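Local coordinates for protein dihydropteroate synthase (Clostridioides difficile, PDB 6PZ2) that catalyses the joining of p-aminobenzoate to a dihydropterin pyrophosphate to form dihydropteroate, a step of folate biosynthesis that sulfonamide antibiotics target in this enzyme family, at residues H63-S68 against D93-D98; V99-L104 against I127-A132; W115-D120 against V134-N139. All coordinates share one frame; numbering follows the deposited sequence.

How the interactions relate
The three contacts follow one another round part of a TIM barrel and show how successive strand-to-helix loops and outer helices lock together beside a ligand site. Interactions 1 and 2 share helix 97-105 and have centres about 14 Å apart; Ser68 CB lies 3.5 Å from Val99 CG2. Between interactions 1 and 3, about 12 Å centre to centre, Asp120 OD2 probably accepts a hydrogen bond from Ala97 N at 2.8 Å. Interactions 2 and 3 meet through Ile127, whose CD1 is 3.6 Å from Leu117 CD2. Pteroic acid is touched both from interaction 3, through Cys135 and Met137, and from the 93-98 segment of interaction 1, through Asp93.

Interaction 1: residues H63-S68 against D93-D98; sequences HSYVDS and DTYKAD
The phenol ring of Tyr65 meets the long methylene chain of Lys96. The closest pair is Tyr65 CE1 and Lys96 CE at 3.5 Å, an oblique approach. Tyr65 CG stands anti to the backbone N (chi1 163°), and the ring extends from there until its CD1 lies 3.4 Å from Tyr95 OH. This second tyrosine reaches the ring differently: its hydroxyl oxygen sits at the edge of the Tyr65 ring, near the ring plane. Lys96 is extended as far as CE and then turns at chi4 (70°), which places NZ 3.2 Å from Val66 O. That hydrogen bond is weak, and the stronger partners of the ammonium group are Glu57 and Glu71, with which it forms salt bridges. Glu57 also hydrogen-bonds Tyr95 OH, so one carboxylate ties together two polar ends of the 93-98 segment.

The arrangement belongs to the strand-to-helix loops at the C-terminal ends of the TIM-barrel strands, where the segment after strand 51-55 runs beside the one after strand 90-93. In the latter, Thr94 OG1 accepts from Lys96 N at 3.0 Å, an ST turn just ahead of helix 97-105, and Lys96 itself occupies the N-cap position of that helix.

Farther along, the methylene of Ser68 packs on the lysine chain, with CB 3.9 Å from Lys96 CD. Its hydroxyl donates to Asp98 in the first turn of helix 97-105. Ser68 OG and Asp98 OD1 are 2.7 Å apart, and the serine oxygen approaches from above the carboxylate, 39° out of its plane. Ser68 CB also sits 3.5 Å from Asp98 OD2, placing the serine methylene beside both carboxylate oxygens.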
loop_
_atom_site.group_PDB
_atom_site.type_symbol
_atom_site.label_atom_id
_atom_site.label_comp_id
_atom_site.label_asym_id
_atom_site.label_seq_id
_atom_site.Cartn_x
_atom_site.Cartn_y
_atom_site.Cartn_z
ATOM N N HIS A 63 -11.221 26.270 -3.788
ATOM C CA HIS A 63 -12.394 26.542 -2.982
ATOM C C HIS A 63 -12.233 27.944 -2.395
ATOM O O HIS A 63 -11.133 28.458 -2.271
ATOM C CB HIS A 63 -12.614 25.481 -1.904
ATOM C CG HIS A 63 -13.279 24.251 -2.420
ATOM N ND1 HIS A 63 -12.700 23.454 -3.404
ATOM C CD2 HIS A 63 -14.459 23.679 -2.097
ATOM C CE1 HIS A 63 -13.500 22.444 -3.664
ATOM N NE2 HIS A 63 -14.589 22.560 -2.870
ATOM N N SER A 64 -13.346 28.569 -2.075
ATOM C CA SER A 64 -13.341 29.964 -1.684
ATOM C C SER A 64 -12.929 30.117 -0.206
ATOM O O SER A 64 -12.941 29.175 0.607
ATOM C CB SER A 64 -14.686 30.573 -1.991
ATOM O OG SER A 64 -15.719 29.917 -1.265
ATOM N N TYR A 65 -12.500 31.330 0.107
ATOM C CA TYR A 65 -12.188 31.742 1.464
ATOM C C TYR A 65 -13.522 31.927 2.202
ATOM O O TYR A 65 -14.490 32.391 1.628
ATOM C CB TYR A 65 -11.346 33.020 1.428
ATOM C CG TYR A 65 -11.274 33.813 2.717
ATOM C CD1 TYR A 65 -10.200 33.670 3.588
ATOM C CD2 TYR A 65 -12.255 34.740 3.056
ATOM C CE1 TYR A 65 -10.117 34.396 4.766
ATOM C CE2 TYR A 65 -12.183 35.477 4.227
ATOM C CZ TYR A 65 -11.113 35.299 5.088
ATOM O OH TYR A 65 -11.042 35.997 6.259
ATOM N N VAL A 66 -13.548 31.543 3.465
ATOM C CA VAL A 66 -14.677 31.720 4.372
ATOM C C VAL A 66 -14.233 32.698 5.470
ATOM O O VAL A 66 -13.149 32.488 6.056
ATOM C CB VAL A 66 -15.034 30.350 4.986
ATOM C CG1 VAL A 66 -16.278 30.386 5.842
ATOM C CG2 VAL A 66 -15.169 29.276 3.915
ATOM N N ASP A 67 -15.057 33.695 5.812
ATOM C CA ASP A 67 -14.732 34.562 6.954
ATOM C C ASP A 67 -14.945 33.729 8.221
ATOM O O ASP A 67 -15.692 32.747 8.217
ATOM C CB ASP A 67 -15.478 35.904 6.948
ATOM C CG ASP A 67 -16.931 35.813 7.384
ATOM O OD1 ASP A 67 -17.798 35.860 6.492
ATOM O OD2 ASP A 67 -17.192 35.678 8.602
ATOM N N SER A 68 -14.298 34.146 9.292
ATOM C CA SER A 68 -14.237 33.297 10.462
ATOM C C SER A 68 -15.591 33.183 11.181
ATOM O O SER A 68 -15.848 32.159 11.828
ATOM C CB SER A 68 -13.127 33.740 11.373
ATOM O OG SER A 68 -13.331 35.067 11.791
ATOM N N ASP A 93 -9.403 22.027 11.600
ATOM C CA ASP A 93 -8.646 22.341 10.434
ATOM C C ASP A 93 -8.902 23.819 10.159
ATOM O O ASP A 93 -9.824 24.140 9.446
ATOM C CB ASP A 93 -9.091 21.483 9.244
ATOM C CG ASP A 93 -8.257 21.625 7.975
ATOM O OD1 ASP A 93 -7.771 22.749 7.643
ATOM O OD2 ASP A 93 -8.114 20.591 7.304
ATOM N N THR A 94 -8.102 24.693 10.717
ATOM C CA THR A 94 -8.269 26.123 10.431
ATOM C C THR A 94 -6.892 26.791 10.498
ATOM O O THR A 94 -6.068 26.370 11.309
ATOM C CB THR A 94 -9.197 26.802 11.454
ATOM O OG1 THR A 94 -9.430 28.144 11.034
ATOM C CG2 THR A 94 -8.612 26.849 12.848
ATOM N N TYR A 95 -6.670 27.828 9.694
ATOM C CA TYR A 95 -5.502 28.656 9.863
ATOM C C TYR A 95 -5.867 29.972 10.560
ATOM O O TYR A 95 -5.007 30.854 10.678
ATOM C CB TYR A 95 -4.854 28.986 8.517
ATOM C CG TYR A 95 -5.780 29.557 7.478
ATOM C CD1 TYR A 95 -5.957 30.923 7.331
ATOM C CD2 TYR A 95 -6.428 28.721 6.591
ATOM C CE1 TYR A 95 -6.759 31.446 6.330
ATOM C CE2 TYR A 95 -7.259 29.220 5.601
ATOM C CZ TYR A 95 -7.433 30.586 5.479
ATOM O OH TYR A 95 -8.269 31.054 4.504
ATOM N N LYS A 96 -7.109 30.118 11.022
ATOM C CA LYS A 96 -7.514 31.366 11.688
ATOM C C LYS A 96 -7.520 31.179 13.208
ATOM O O LYS A 96 -8.158 30.284 13.751
ATOM C CB LYS A 96 -8.878 31.811 11.169
ATOM C CG LYS A 96 -8.947 31.908 9.651
ATOM C CD LYS A 96 -10.243 32.475 9.154
ATOM C CE LYS A 96 -10.406 32.371 7.653
ATOM N NZ LYS A 96 -10.599 30.976 7.189
ATOM N N ALA A 97 -6.822 32.088 13.881
ATOM C CA ALA A 97 -6.604 32.031 15.320
ATOM C C ALA A 97 -7.926 32.165 16.085
ATOM O O ALA A 97 -8.120 31.496 17.102
ATOM C CB ALA A 97 -5.619 33.106 15.707
ATOM N N ASP A 98 -8.854 32.975 15.592
ATOM C CA ASP A 98 -10.153 33.166 16.296
ATOM C C ASP A 98 -11.035 31.920 16.182
ATOM O O ASP A 98 -11.728 31.561 17.150
ATOM C CB ASP A 98 -10.954 34.389 15.838
ATOM C CG ASP A 98 -11.022 34.640 14.340
ATOM O OD1 ASP A 98 -11.756 35.547 13.984
ATOM O OD2 ASP A 98 -10.337 33.964 13.533
#

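Interaction 2: residues V99-L104 against I127-A132; sequences VAEEAL and IGKYDA
Two successive outer helices of the TIM barrel, 97-105 and 123-129, are joined where Glu101 and Leu104 meet Lys129, Tyr130 and Ala132. The second helix finishes in a Schellman motif: Asp131 has positive phi, Ala132 N donates back to Ile127 O at 2.8 Å, and Asp131 N donates to Gly128 O at 3.0 Å. This ending brings Tyr130 and Ala132 against the neighbouring helix: Tyr130 meets Leu104 CB and CD1, Ala132 its two methyls.

Glu101 supplies the polar half of the contact. Its CG is anti to the backbone N (chi1 179°), and the chain bends at chi2 before the carboxylate reaches across. OE2 takes two donors. Lys129, fully stretched beyond CG, brings NZ to 3.0 Å from Glu101 OE2 on the syn lone pair, making a salt bridge. The hydroxyl of Tyr130 donates to the same oxygen; the modelled separation is so short that its exact value is doubtful. OE2 lies at the edge of the tyrosine ring and in its plane, whereas the carboxylate as a whole stands almost perpendicular to that ring, at 86°. The adjacent ammonium group would be expected to stabilise the charged form of this glutamate.

Leu104 covers one face of the same ring. Its CB makes a CH-pi contact over the face, 4.2 Å from the Tyr130 ring centroid and offset toward the rim, with Tyr130 CG the nearest ring atom. Beyond CB the side chain runs on past the ring: Leu104 CD1 is 4.0 Å from Tyr130 CD2, and Leu104 CD2 packs 3.6 Å from Ala132 CB.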
loop_
_atom_site.group_PDB
_atom_site.type_symbol
_atom_site.label_atom_id
_atom_site.label_comp_id
_atom_site.label_asym_id
_atom_site.label_seq_id
_atom_site.Cartn_x
_atom_site.Cartn_y
_atom_site.Cartn_z
ATOM N N VAL A 99 -10.971 31.253 15.033
ATOM C CA VAL A 99 -11.672 29.992 14.876
ATOM C C VAL A 99 -11.072 28.963 15.840
ATOM O O VAL A 99 -11.794 28.258 16.568
ATOM C CB VAL A 99 -11.590 29.501 13.424
ATOM C CG1 VAL A 99 -12.208 28.127 13.288
ATOM C CG2 VAL A 99 -12.225 30.485 12.452
ATOM N N ALA A 100 -9.753 28.869 15.817
ATOM C CA ALA A 100 -9.061 27.912 16.683
ATOM C C ALA A 100 -9.412 28.120 18.159
ATOM O O ALA A 100 -9.618 27.158 18.937
ATOM C CB ALA A 100 -7.571 28.051 16.491
ATOM N N GLU A 101 -9.378 29.387 18.543
ATOM C CA GLU A 101 -9.694 29.764 19.920
ATOM C C GLU A 101 -11.064 29.239 20.356
ATOM O O GLU A 101 -11.166 28.612 21.425
ATOM C CB GLU A 101 -9.702 31.281 20.115
ATOM C CG GLU A 101 -10.061 31.645 21.546
ATOM C CD GLU A 101 -9.202 32.734 22.151
ATOM O OE1 GLU A 101 -8.873 33.717 21.430
ATOM O OE2 GLU A 101 -8.850 32.575 23.327
ATOM N N GLU A 102 -12.108 29.538 19.577
ATOM C CA GLU A 102 -13.463 29.062 19.936
ATOM C C GLU A 102 -13.494 27.533 20.004
ATOM O O GLU A 102 -14.082 26.945 20.936
ATOM C CB GLU A 102 -14.532 29.567 18.966
ATOM C CG GLU A 102 -14.917 31.033 19.155
ATOM C CD GLU A 102 -14.933 31.531 20.598
ATOM O OE1 GLU A 102 -14.028 32.355 20.981
ATOM O OE2 GLU A 102 -15.801 31.036 21.362
ATOM N N ALA A 103 -12.854 26.901 19.021
ATOM C CA ALA A 103 -12.853 25.431 18.966
ATOM C C ALA A 103 -12.174 24.891 20.224
ATOM O O ALA A 103 -12.598 23.853 20.782
ATOM C CB ALA A 103 -12.151 24.942 17.716
ATOM N N LEU A 104 -11.073 25.545 20.604
ATOM C CA LEU A 104 -10.299 25.036 21.731
ATOM C C LEU A 104 -11.061 25.273 23.040
ATOM O O LEU A 104 -11.018 24.436 23.941
ATOM C CB LEU A 104 -8.936 25.729 21.741
ATOM C CG LEU A 104 -7.942 25.187 20.718
ATOM C CD1 LEU A 104 -6.728 26.088 20.617
ATOM C CD2 LEU A 104 -7.519 23.776 21.085
ATOM N N ILE A 127 -2.463 28.738 20.558
ATOM C CA ILE A 127 -2.133 27.321 20.813
ATOM C C ILE A 127 -1.508 27.177 22.200
ATOM O O ILE A 127 -1.826 26.227 22.956
ATOM C CB ILE A 127 -1.261 26.738 19.679
ATOM C CG1 ILE A 127 -2.132 26.466 18.445
ATOM C CG2 ILE A 127 -0.532 25.478 20.130
ATOM C CD1 ILE A 127 -1.426 26.706 17.153
ATOM N N GLY A 128 -0.593 28.114 22.483
ATOM C CA GLY A 128 0.096 28.163 23.785
ATOM C C GLY A 128 -0.891 28.352 24.925
ATOM O O GLY A 128 -0.880 27.604 25.910
ATOM N N LYS A 129 -1.768 29.332 24.730
ATOM C CA LYS A 129 -2.785 29.702 25.707
ATOM C C LYS A 129 -3.635 28.496 26.125
ATOM O O LYS A 129 -3.966 28.409 27.293
ATOM C CB LYS A 129 -3.659 30.794 25.095
ATOM C CG LYS A 129 -4.905 31.221 25.859
ATOM C CD LYS A 129 -5.506 32.434 25.134
ATOM C CE LYS A 129 -6.665 33.108 25.831
ATOM N NZ LYS A 129 -7.089 34.306 25.064
ATOM N N TYR A 130 -4.014 27.598 25.197
ATOM C CA TYR A 130 -4.893 26.506 25.575
ATOM C C TYR A 130 -4.073 25.235 25.782
ATOM O O TYR A 130 -4.636 24.185 26.038
ATOM C CB TYR A 130 -6.044 26.340 24.579
ATOM C CG TYR A 130 -7.017 27.488 24.620
ATOM C CD1 TYR A 130 -8.056 27.535 25.536
ATOM C CD2 TYR A 130 -6.843 28.570 23.778
ATOM C CE1 TYR A 130 -8.926 28.614 25.584
ATOM C CE2 TYR A 130 -7.689 29.663 23.817
ATOM C CZ TYR A 130 -8.716 29.698 24.743
ATOM O OH TYR A 130 -9.504 30.810 24.773
ATOM N N ASP A 131 -2.759 25.312 25.645
ATOM C CA ASP A 131 -1.958 24.112 25.742
ATOM C C ASP A 131 -2.406 23.101 24.695
ATOM O O ASP A 131 -2.527 21.912 24.975
ATOM C CB ASP A 131 -2.123 23.436 27.102
ATOM C CG ASP A 131 -1.043 23.891 28.054
ATOM O OD1 ASP A 131 0.140 23.477 27.875
ATOM O OD2 ASP A 131 -1.398 24.696 28.911
ATOM N N ALA A 132 -2.667 23.577 23.494
ATOM C CA ALA A 132 -3.206 22.669 22.484
ATOM C C ALA A 132 -2.064 21.914 21.783
ATOM O O ALA A 132 -0.890 22.323 21.786
ATOM C CB ALA A 132 -3.985 23.480 21.489
#

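Interaction 3: residues W115-D120 against V134-N139; sequences WGLRKD and VCIMHN. With PT1 (pteroic acid), chain K.
The indole of Trp115 lies between two side chains, the amide of Asn139 on one face and Lys119 on the other. Asn139 ND2 sits over the centre of the ring system, 3.3 Å from Trp115 CE2, and the amide plane is turned only 13° from the plane of the indole, a nearly parallel stack. Asn139 CG, anti to the backbone N (chi1 -166°), comes over the six-membered ring, where Trp115 CH2 is its nearest ring atom. Nearer the backbone, Asn139 CB makes a CH-pi contact, 4.0 Å from the centroid of the six-membered ring. On the opposite face Lys119 CE rests 3.8 Å above the plane. Outside the two segments, Asn139 ND2 donates to Val114 O. Tyr95 packs edge-to-face with the indole.

From Trp115 to Arg118 the chain makes a type I' turn, with Arg118 N bonded back to Trp115 O. Gly116, at positive phi in this turn, sets its CA against the strand. Gly116 CA and Met137 O, 3.4 Å apart, form a strongly bent CA-H...O contact (122° at the hydrogen), and Ile136 CG2 packs on the same carbon. Leu117 then turns its branches to two strand residues, CD1 lying 4.1 Å from Ile136 CD1 and CD2 4.2 Å from Val134 CG2.

Val134 and Ile136 thus pack on the 115-120 loop, while the intervening Cys135 and the following Met137 reach the ligand. Met137 SD is 3.5 Å from N4 of pteroic acid, and Cys135 SG is 3.7 Å from its amino nitrogen N11. Asn112, Asp177, Lys213 and Ser214 hydrogen-bond the same ligand. Such alternation along a strand, with one set of side chains packed outward and the other lining the pterin pocket within, is characteristic of the TIM-barrel fold of dihydropteroate synthases.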
loop_
_atom_site.group_PDB
_atom_site.type_symbol
_atom_site.label_atom_id
_atom_site.label_comp_id
_atom_site.label_asym_id
_atom_site.label_seq_id
_atom_site.Cartn_x
_atom_site.Cartn_y
_atom_site.Cartn_z
ATOM N N TRP A 115 -1.298 26.584 7.224
ATOM C CA TRP A 115 -0.273 27.611 6.947
ATOM C C TRP A 115 0.836 27.597 8.002
ATOM O O TRP A 115 1.736 28.417 7.978
ATOM C CB TRP A 115 -0.933 28.981 6.832
ATOM C CG TRP A 115 -1.449 29.195 5.451
ATOM C CD1 TRP A 115 -2.735 29.132 5.006
ATOM C CD2 TRP A 115 -0.632 29.448 4.304
ATOM N NE1 TRP A 115 -2.778 29.353 3.649
ATOM C CE2 TRP A 115 -1.500 29.539 3.194
ATOM C CE3 TRP A 115 0.746 29.600 4.120
ATOM C CZ2 TRP A 115 -1.027 29.766 1.907
ATOM C CZ3 TRP A 115 1.206 29.867 2.851
ATOM C CH2 TRP A 115 0.330 29.947 1.768
ATOM N N GLY A 116 0.809 26.635 8.914
ATOM C CA GLY A 116 1.971 26.399 9.754
ATOM C C GLY A 116 2.342 27.621 10.583
ATOM O O GLY A 116 3.525 27.920 10.768
ATOM N N LEU A 117 1.291 28.263 11.089
ATOM C CA LEU A 117 1.293 29.365 12.008
ATOM C C LEU A 117 1.623 30.655 11.251
ATOM O O LEU A 117 1.808 31.635 11.910
ATOM C CB LEU A 117 2.294 29.180 13.149
ATOM C CG LEU A 117 2.198 27.874 13.921
ATOM C CD1 LEU A 117 3.268 27.828 14.986
ATOM C CD2 LEU A 117 0.830 27.704 14.553
ATOM N N ARG A 118 1.689 30.665 9.935
ATOM C CA ARG A 118 2.157 31.885 9.242
ATOM C C ARG A 118 1.006 32.779 8.781
ATOM O O ARG A 118 1.278 33.857 8.297
ATOM C CB ARG A 118 2.933 31.546 7.966
ATOM C CG ARG A 118 4.171 30.680 8.163
ATOM C CD ARG A 118 5.091 31.072 9.298
ATOM N NE ARG A 118 6.269 30.222 9.407
ATOM C CZ ARG A 118 7.274 30.250 8.541
ATOM N NH1 ARG A 118 7.342 31.226 7.642
ATOM N NH2 ARG A 118 8.182 29.287 8.554
ATOM N N LYS A 119 -0.242 32.346 8.756
ATOM C CA LYS A 119 -1.248 33.187 8.146
ATOM C C LYS A 119 -1.884 34.065 9.219
ATOM O O LYS A 119 -2.378 35.096 8.889
ATOM C CB LYS A 119 -2.348 32.403 7.422
ATOM C CG LYS A 119 -2.776 32.999 6.086
ATOM C CD LYS A 119 -1.619 33.652 5.344
ATOM C CE LYS A 119 -1.490 33.325 3.870
ATOM N NZ LYS A 119 -0.101 33.559 3.405
ATOM N N ASP A 120 -1.868 33.660 10.471
ATOM C CA ASP A 120 -2.462 34.452 11.492
ATOM C C ASP A 120 -1.433 34.637 12.609
ATOM O O ASP A 120 -1.094 33.662 13.319
ATOM C CB ASP A 120 -3.754 33.792 11.995
ATOM C CG ASP A 120 -4.621 34.663 12.905
ATOM O OD1 ASP A 120 -4.051 35.388 13.746
ATOM O OD2 ASP A 120 -5.862 34.548 12.819
ATOM N N VAL A 134 -0.686 21.024 18.040
ATOM C CA VAL A 134 -0.759 21.663 16.746
ATOM C C VAL A 134 -0.041 20.803 15.696
ATOM O O VAL A 134 1.047 20.253 15.911
ATOM C CB VAL A 134 -0.192 23.092 16.805
ATOM C CG1 VAL A 134 1.199 23.151 17.404
ATOM C CG2 VAL A 134 -0.201 23.783 15.446
ATOM N N CYS A 135 -0.663 20.762 14.527
ATOM C CA CYS A 135 -0.023 20.301 13.352
ATOM C C CYS A 135 0.422 21.516 12.544
ATOM O O CYS A 135 -0.395 22.274 12.041
ATOM C CB CYS A 135 -0.938 19.413 12.515
ATOM S SG CYS A 135 -0.169 18.823 10.978
ATOM N N ILE A 136 1.726 21.580 12.343
ATOM C CA ILE A 136 2.348 22.620 11.558
ATOM C C ILE A 136 2.639 22.064 10.170
ATOM O O ILE A 136 3.551 21.275 9.992
ATOM C CB ILE A 136 3.667 23.092 12.195
ATOM C CG1 ILE A 136 3.452 23.621 13.610
ATOM C CG2 ILE A 136 4.356 24.112 11.299
ATOM C CD1 ILE A 136 4.729 24.103 14.278
ATOM N N MET A 137 1.904 22.553 9.201
ATOM C CA MET A 137 2.015 22.059 7.878
ATOM C C MET A 137 2.789 23.059 7.012
ATOM O O MET A 137 2.563 24.246 7.125
ATOM C CB MET A 137 0.630 21.838 7.270
ATOM C CG MET A 137 0.672 21.006 6.002
ATOM S SD MET A 137 -0.828 21.015 5.026
ATOM C CE MET A 137 -0.568 22.500 4.052
ATOM N N HIS A 138 3.669 22.548 6.161
ATOM C CA HIS A 138 4.416 23.352 5.209
ATOM C C HIS A 138 3.475 23.829 4.106
ATOM O O HIS A 138 2.738 23.021 3.540
ATOM C CB HIS A 138 5.580 22.564 4.584
ATOM C CG HIS A 138 6.244 23.334 3.490
ATOM N ND1 HIS A 138 5.934 23.164 2.152
ATOM C CD2 HIS A 138 7.137 24.345 3.552
ATOM C CE1 HIS A 138 6.639 24.019 1.438
ATOM N NE2 HIS A 138 7.386 24.757 2.274
ATOM N N ASN A 139 3.570 25.095 3.705
ATOM C CA ASN A 139 2.716 25.606 2.621
ATOM C C ASN A 139 3.385 26.851 2.047
ATOM O O ASN A 139 4.110 27.491 2.766
ATOM C CB ASN A 139 1.338 26.007 3.168
ATOM C CG ASN A 139 0.264 26.245 2.131
ATOM O OD1 ASN A 139 0.522 26.280 0.923
ATOM N ND2 ASN A 139 -0.967 26.342 2.603
HETATM C C2 PT1 K . -2.904 17.890 4.562
HETATM C C3 PT1 K . -4.181 18.516 4.261
HETATM C C5 PT1 K . -4.826 19.150 5.412
HETATM N N6 PT1 K . -4.787 18.526 3.045
HETATM C C7 PT1 K . -3.021 18.557 6.797
HETATM N N9 PT1 K . -4.204 19.152 6.591
HETATM C C10 PT1 K . -5.964 19.152 2.884
HETATM N N11 PT1 K . -2.448 18.555 8.015
HETATM C C12 PT1 K . -6.567 19.796 3.972
HETATM C C21 PT1 K . -4.866 18.474 -4.793
HETATM O O22 PT1 K . -3.763 18.706 -5.310
HETATM O O1 PT1 K . -2.197 17.265 3.608
HETATM N N4 PT1 K . -2.360 17.953 5.794
HETATM N N8 PT1 K . -6.017 19.750 5.208
HETATM C C13 PT1 K . -6.607 19.184 1.513
HETATM N N14 PT1 K . -5.695 19.874 0.608
HETATM C C15 PT1 K . -5.569 19.549 -0.697
HETATM C C16 PT1 K . -6.490 18.735 -1.367
HETATM C C17 PT1 K . -4.441 19.995 -1.373
HETATM C C18 PT1 K . -6.277 18.420 -2.706
HETATM C C19 PT1 K . -4.222 19.678 -2.711
HETATM C C20 PT1 K . -5.139 18.878 -3.374
HETATM O O23 PT1 K . -5.717 17.854 -5.435
#